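Local atomic coordinates of hydroxyglutarate synthase (Pseudomonas putida, PDB entry 6W1G), a protein that catalyses the iron(II)- and O2-dependent decarboxylation and hydroxylation of 2-oxoadipate to D-2-hydroxyglutarate, a step of D-lysine catabolism. Residues A[20-24]-A[224-228]; A[269-275]-A[287-293]. One frame throughout, in Å; residues are numbered along the deposited sequence. Where two conformers were deposited one is given.

Contact 1 of 2, residues A[20-24]-A[224-228]; sequences MSLMY and INHLT. With NI (nickel (II) ion), chain B.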
# COMPACT_ATOMS: atom_id res chain seq x y z
N MET A 20 6.17 -14.01 -2.79
CA MET A 20 6.07 -13.02 -3.87
C MET A 20 7.38 -12.27 -4.01
O MET A 20 7.84 -12.01 -5.12
CB MET A 20 4.91 -12.05 -3.62
CG MET A 20 3.49 -12.60 -3.82
SD MET A 20 2.91 -12.60 -5.52
CE MET A 20 2.38 -10.91 -5.73
N SER A 21 7.98 -11.88 -2.89
CA SER A 21 9.23 -11.14 -2.94
C SER A 21 10.34 -11.96 -3.57
O SER A 21 11.11 -11.47 -4.40
CB SER A 21 9.60 -10.68 -1.53
OG SER A 21 10.74 -9.84 -1.56
N LEU A 22 10.45 -13.22 -3.18
CA LEU A 22 11.48 -14.06 -3.79
C LEU A 22 11.24 -14.25 -5.28
O LEU A 22 12.18 -14.24 -6.08
CB LEU A 22 11.51 -15.40 -3.07
CG LEU A 22 12.12 -15.20 -1.67
CD1 LEU A 22 12.32 -16.58 -1.09
CD2 LEU A 22 13.42 -14.40 -1.55
N MET A 23 9.98 -14.46 -5.68
CA MET A 23 9.68 -14.64 -7.10
C MET A 23 10.02 -13.39 -7.89
O MET A 23 10.66 -13.45 -8.95
CB MET A 23 8.19 -14.97 -7.27
CG MET A 23 7.75 -15.03 -8.72
SD MET A 23 6.03 -15.49 -8.96
CE MET A 23 5.25 -13.92 -8.59
N TYR A 24 9.60 -12.23 -7.38
CA TYR A 24 9.84 -10.97 -8.06
C TYR A 24 11.34 -10.68 -8.16
O TYR A 24 11.81 -10.18 -9.18
CB TYR A 24 9.05 -9.85 -7.36
CG TYR A 24 9.11 -8.53 -8.05
CD1 TYR A 24 8.51 -8.33 -9.31
CD2 TYR A 24 9.75 -7.47 -7.48
CE1 TYR A 24 8.56 -7.11 -9.93
CE2 TYR A 24 9.84 -6.25 -8.12
CZ TYR A 24 9.24 -6.08 -9.34
OH TYR A 24 9.31 -4.86 -9.94
N ILE A 224 3.09 -8.77 -11.63
CA ILE A 224 3.37 -7.74 -10.63
C ILE A 224 3.73 -6.45 -11.36
O ILE A 224 4.69 -6.39 -12.14
CB ILE A 224 4.49 -8.20 -9.70
CG1 ILE A 224 4.02 -9.41 -8.91
CG2 ILE A 224 4.93 -7.07 -8.80
CD1 ILE A 224 5.10 -10.09 -8.11
N ASN A 225 2.97 -5.39 -11.12
CA ASN A 225 3.30 -4.09 -11.68
C ASN A 225 4.44 -3.44 -10.90
O ASN A 225 5.30 -2.76 -11.50
CB ASN A 225 2.08 -3.19 -11.59
CG ASN A 225 2.31 -1.84 -12.19
OD1 ASN A 225 2.35 -0.85 -11.46
ND2 ASN A 225 2.45 -1.77 -13.50
N HIS A 226 4.44 -3.63 -9.60
CA HIS A 226 5.61 -3.35 -8.78
C HIS A 226 5.39 -4.03 -7.43
O HIS A 226 4.27 -4.38 -7.05
CB HIS A 226 5.92 -1.86 -8.64
CG HIS A 226 4.78 -1.06 -8.11
ND1 HIS A 226 3.92 -0.37 -8.93
CD2 HIS A 226 4.35 -0.83 -6.85
CE1 HIS A 226 3.02 0.27 -8.20
NE2 HIS A 226 3.26 0.01 -6.92
N LEU A 227 6.50 -4.22 -6.74
CA LEU A 227 6.54 -4.67 -5.36
C LEU A 227 7.42 -3.69 -4.61
O LEU A 227 8.59 -3.54 -4.96
CB LEU A 227 7.14 -6.05 -5.32
CG LEU A 227 6.88 -6.95 -4.23
CD1 LEU A 227 5.62 -7.08 -3.61
CD2 LEU A 227 7.60 -8.22 -4.28
N THR A 228 6.85 -3.03 -3.61
CA THR A 228 7.45 -1.85 -2.99
C THR A 228 7.82 -2.15 -1.55
O THR A 228 6.92 -2.43 -0.73
CB THR A 228 6.46 -0.68 -3.02
OG1 THR A 228 6.11 -0.48 -4.38
CG2 THR A 228 7.06 0.55 -2.41
NI NI B . 2.65 1.21 -5.38
O HOH W 1 7.86 -4.15 -11.97
O HOH W 2 8.77 -3.02 -8.15
O HOH W 3 0.58 0.83 -5.85
O HOH W 4 1.71 2.63 -4.25
O HOH W 5 2.14 2.96 -6.76

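Contact 2 of 2, residues A[269-275]-A[287-293]; sequences FKALQET and SHTARFG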
# COMPACT_ATOMS: atom_id res chain seq x y z
N PHE A 269 11.30 4.07 -10.41
CA PHE A 269 12.50 3.91 -11.24
C PHE A 269 12.24 2.82 -12.26
O PHE A 269 11.38 1.96 -12.08
CB PHE A 269 13.70 3.55 -10.36
CG PHE A 269 13.55 2.30 -9.55
CD1 PHE A 269 12.96 2.32 -8.28
CD2 PHE A 269 14.01 1.09 -10.04
CE1 PHE A 269 12.83 1.16 -7.56
CE2 PHE A 269 13.89 -0.06 -9.32
CZ PHE A 269 13.30 -0.02 -8.07
N LYS A 270 13.05 2.80 -13.28
CA LYS A 270 12.98 1.74 -14.27
C LYS A 270 13.75 0.55 -13.72
O LYS A 270 14.93 0.66 -13.38
CB LYS A 270 13.58 2.19 -15.60
CG LYS A 270 13.41 1.13 -16.70
CD LYS A 270 13.83 1.62 -18.08
CE LYS A 270 13.71 0.53 -19.16
NZ LYS A 270 14.16 1.07 -20.46
N ALA A 271 13.09 -0.60 -13.66
CA ALA A 271 13.69 -1.78 -13.05
C ALA A 271 14.20 -2.80 -14.04
O ALA A 271 15.21 -3.45 -13.76
CB ALA A 271 12.70 -2.46 -12.11
N LEU A 272 13.54 -2.98 -15.19
CA LEU A 272 13.97 -3.99 -16.16
C LEU A 272 13.31 -3.72 -17.51
O LEU A 272 12.13 -3.38 -17.57
CB LEU A 272 13.61 -5.39 -15.65
CG LEU A 272 14.11 -6.55 -16.50
CD1 LEU A 272 15.58 -6.71 -16.41
CD2 LEU A 272 13.41 -7.82 -16.04
N GLN A 273 14.06 -3.90 -18.59
CA GLN A 273 13.47 -3.92 -19.92
C GLN A 273 13.13 -5.37 -20.28
O GLN A 273 14.01 -6.22 -20.36
CB GLN A 273 14.43 -3.33 -20.94
CG GLN A 273 13.80 -3.06 -22.31
CD GLN A 273 12.74 -1.94 -22.33
OE1 GLN A 273 12.42 -1.31 -21.32
NE2 GLN A 273 12.20 -1.69 -23.52
N GLU A 274 11.85 -5.65 -20.45
CA GLU A 274 11.41 -6.99 -20.80
C GLU A 274 11.07 -7.08 -22.28
O GLU A 274 10.86 -6.09 -22.98
CB GLU A 274 10.19 -7.39 -19.97
CG GLU A 274 10.57 -8.19 -18.72
CD GLU A 274 11.24 -9.54 -19.05
OE1 GLU A 274 11.33 -9.91 -20.23
OE2 GLU A 274 11.65 -10.25 -18.09
N THR A 275 11.04 -8.30 -22.77
CA THR A 275 10.66 -8.57 -24.15
C THR A 275 9.30 -9.23 -24.13
O THR A 275 8.98 -10.00 -23.22
CB THR A 275 11.72 -9.41 -24.83
OG1 THR A 275 12.12 -10.45 -23.94
CG2 THR A 275 12.93 -8.52 -25.15
N SER A 287 8.12 -5.22 -29.24
CA SER A 287 8.37 -6.49 -28.57
C SER A 287 9.21 -6.26 -27.32
O SER A 287 9.91 -7.16 -26.89
CB SER A 287 9.12 -7.46 -29.48
OG SER A 287 8.59 -7.43 -30.79
N HIS A 288 9.18 -5.03 -26.80
CA HIS A 288 9.82 -4.72 -25.52
C HIS A 288 8.91 -3.86 -24.67
O HIS A 288 8.15 -3.03 -25.18
CB HIS A 288 11.17 -3.99 -25.69
CG HIS A 288 12.15 -4.74 -26.52
ND1 HIS A 288 11.94 -5.01 -27.86
CD2 HIS A 288 13.34 -5.32 -26.20
CE1 HIS A 288 12.96 -5.71 -28.32
NE2 HIS A 288 13.82 -5.91 -27.34
N THR A 289 9.00 -4.05 -23.34
CA THR A 289 8.18 -3.30 -22.41
C THR A 289 8.90 -3.18 -21.07
O THR A 289 9.56 -4.11 -20.61
CB THR A 289 6.82 -3.98 -22.19
OG1 THR A 289 5.98 -3.14 -21.38
CG2 THR A 289 6.98 -5.30 -21.47
N ALA A 290 8.74 -2.05 -20.44
CA ALA A 290 9.49 -1.76 -19.24
C ALA A 290 8.74 -2.22 -18.01
O ALA A 290 7.51 -2.11 -17.94
CB ALA A 290 9.77 -0.26 -19.14
N ARG A 291 9.50 -2.75 -17.05
CA ARG A 291 9.00 -3.01 -15.71
C ARG A 291 9.57 -1.95 -14.81
O ARG A 291 10.79 -1.67 -14.86
CB ARG A 291 9.42 -4.39 -15.20
CG ARG A 291 8.90 -5.51 -16.10
CD ARG A 291 9.04 -6.88 -15.42
NE ARG A 291 7.99 -7.05 -14.43
CZ ARG A 291 7.76 -8.20 -13.79
NH1 ARG A 291 8.58 -9.24 -13.95
NH2 ARG A 291 6.75 -8.26 -12.92
N PHE A 292 8.71 -1.30 -14.03
CA PHE A 292 9.11 -0.22 -13.16
C PHE A 292 9.01 -0.63 -11.71
O PHE A 292 8.13 -1.38 -11.32
CB PHE A 292 8.23 0.98 -13.37
CG PHE A 292 8.37 1.59 -14.73
CD1 PHE A 292 9.35 2.52 -15.00
CD2 PHE A 292 7.52 1.20 -15.77
CE1 PHE A 292 9.48 3.07 -16.27
CE2 PHE A 292 7.65 1.77 -17.02
CZ PHE A 292 8.63 2.69 -17.27
N GLY A 293 9.91 -0.10 -10.91
CA GLY A 293 9.91 -0.32 -9.48
C GLY A 293 9.51 0.94 -8.74
O GLY A 293 9.29 2.02 -9.29
O HOH W 6 10.92 -10.08 -15.47

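Contact 1 of 2, residues A[20-24]-A[224-228]
A chi1 of -174° swings the Tyr24 ring away from its own backbone N and out from helix 20-24, across Ile224 and Leu227, which meet it from the same side. In Ile224, chi1 -65° turns CG2 to the ring, and the extended chi2 (171°) carries CD1 on to the helix. CG2 approaches obliquely, 3.8 Å from Tyr24 CE1. The Leu227 and Tyr24 side chains run antiparallel past one another: Leu227 CB lies 4.1 Å from the Tyr24 ring centroid in an off-centre CH-pi contact near CD2 and CE2, and its CD2 rests 3.6 Å from Ser21 CA. A flat ring suits the place because one side rests on both branched chains while its hydroxyl reaches past them to the strand. Flexible methionines, each modelled in two conformers, fit round the remaining branch: in the conformer given, Met20 CE comes within 3.7 Å of Ile224 CD1, which Met23 CE also reaches.

Tyr24 OH hydrogen-bonds two waters, each 2.6 Å from it; one, in the ring plane, donates to Asn225 O, and the other accepts from Leu227 N at 2.9 Å. The backbone on both sides of His226 is thus tied to the helix, while His226 itself turns away and binds nickel through NE2 at 2.0 Å. With His70 and Glu294 it forms the two-histidine, one-carboxylate site familiar from vicinal oxygen chelate (glyoxalase) relatives; three waters complete it.

Strand 226-229 is an edge strand of the mixed five-stranded sheet, paired with strand 69-75; helix 9-27 packs beside it, flanked by helix 29-48 near Ser21 and Leu227 and by helix 176-188 near the methionines.

Contact 2 of 2, residues A[269-275]-A[287-293]
Phe269 lays its ring over Gly293, where the strands pair through Phe269 N to Gly293 O and Gly293 N to Phe269 O. Its CG sits between the backbone N and the carbonyl carbon (chi1 58°), which folds the ring back across the partner strand. Gly293 CA lies 3.9 Å from the ring centroid of Phe269, 18° off the normal, a CH-pi contact over the face; a CB on the glycine would run into Phe269 CZ. With an alanine here instead of Phe269, Gly293 is likely to lose its aromatic cover and a gap to open toward Met241 and Ile246, which the ring also touches.

Strands 264-275 and 288-298 form a two-stranded antiparallel sheet, with a classic beta bulge here: Ala271 N and Leu272 N, 2.8 and 3.1 Å away, both donate to Arg291 O.

Arg291 can be followed outward, and its long chain with several N-H groups suits a path past many acceptors. Its CB passes 3.7 Å from Leu272 O. Both CG and CD run beside the aliphatic part of Glu274, with CD 3.9 Å from Glu274 CG. The charged ends stay apart, Arg291 NH1 to Glu274 OE2 being 5.3 Å, and a water in the guanidinium plane, 2.9 Å from Arg291 NH1, bridges them. NH1 also forms a salt bridge with Glu27, and NH2 reaches Ile224 O of the neighbouring segment 224-228.

Contacts 1 and 2 have centres about 13 Å apart and touch directly. The bond that joins them is probably a hydrogen bond from Arg291 NH2 to Ile224 O, 2.9 Å long, and the same nitrogen packs 3.7 Å from Tyr24 CE1. A second join lies nearer the metal, where His226 CB rests 3.5 Å from Phe292 O. The strand of contact 2 then runs from Gly293, whose nearest atom is about 8 Å from the nickel, straight into the metal ligand Glu294, which also accepts a hydrogen bond from Thr228. Residues 224-228 thus carry His226, and 287-293 lead directly into Glu294; His226 also binds 2-oxoadipate, and iron(II) is the natural cofactor.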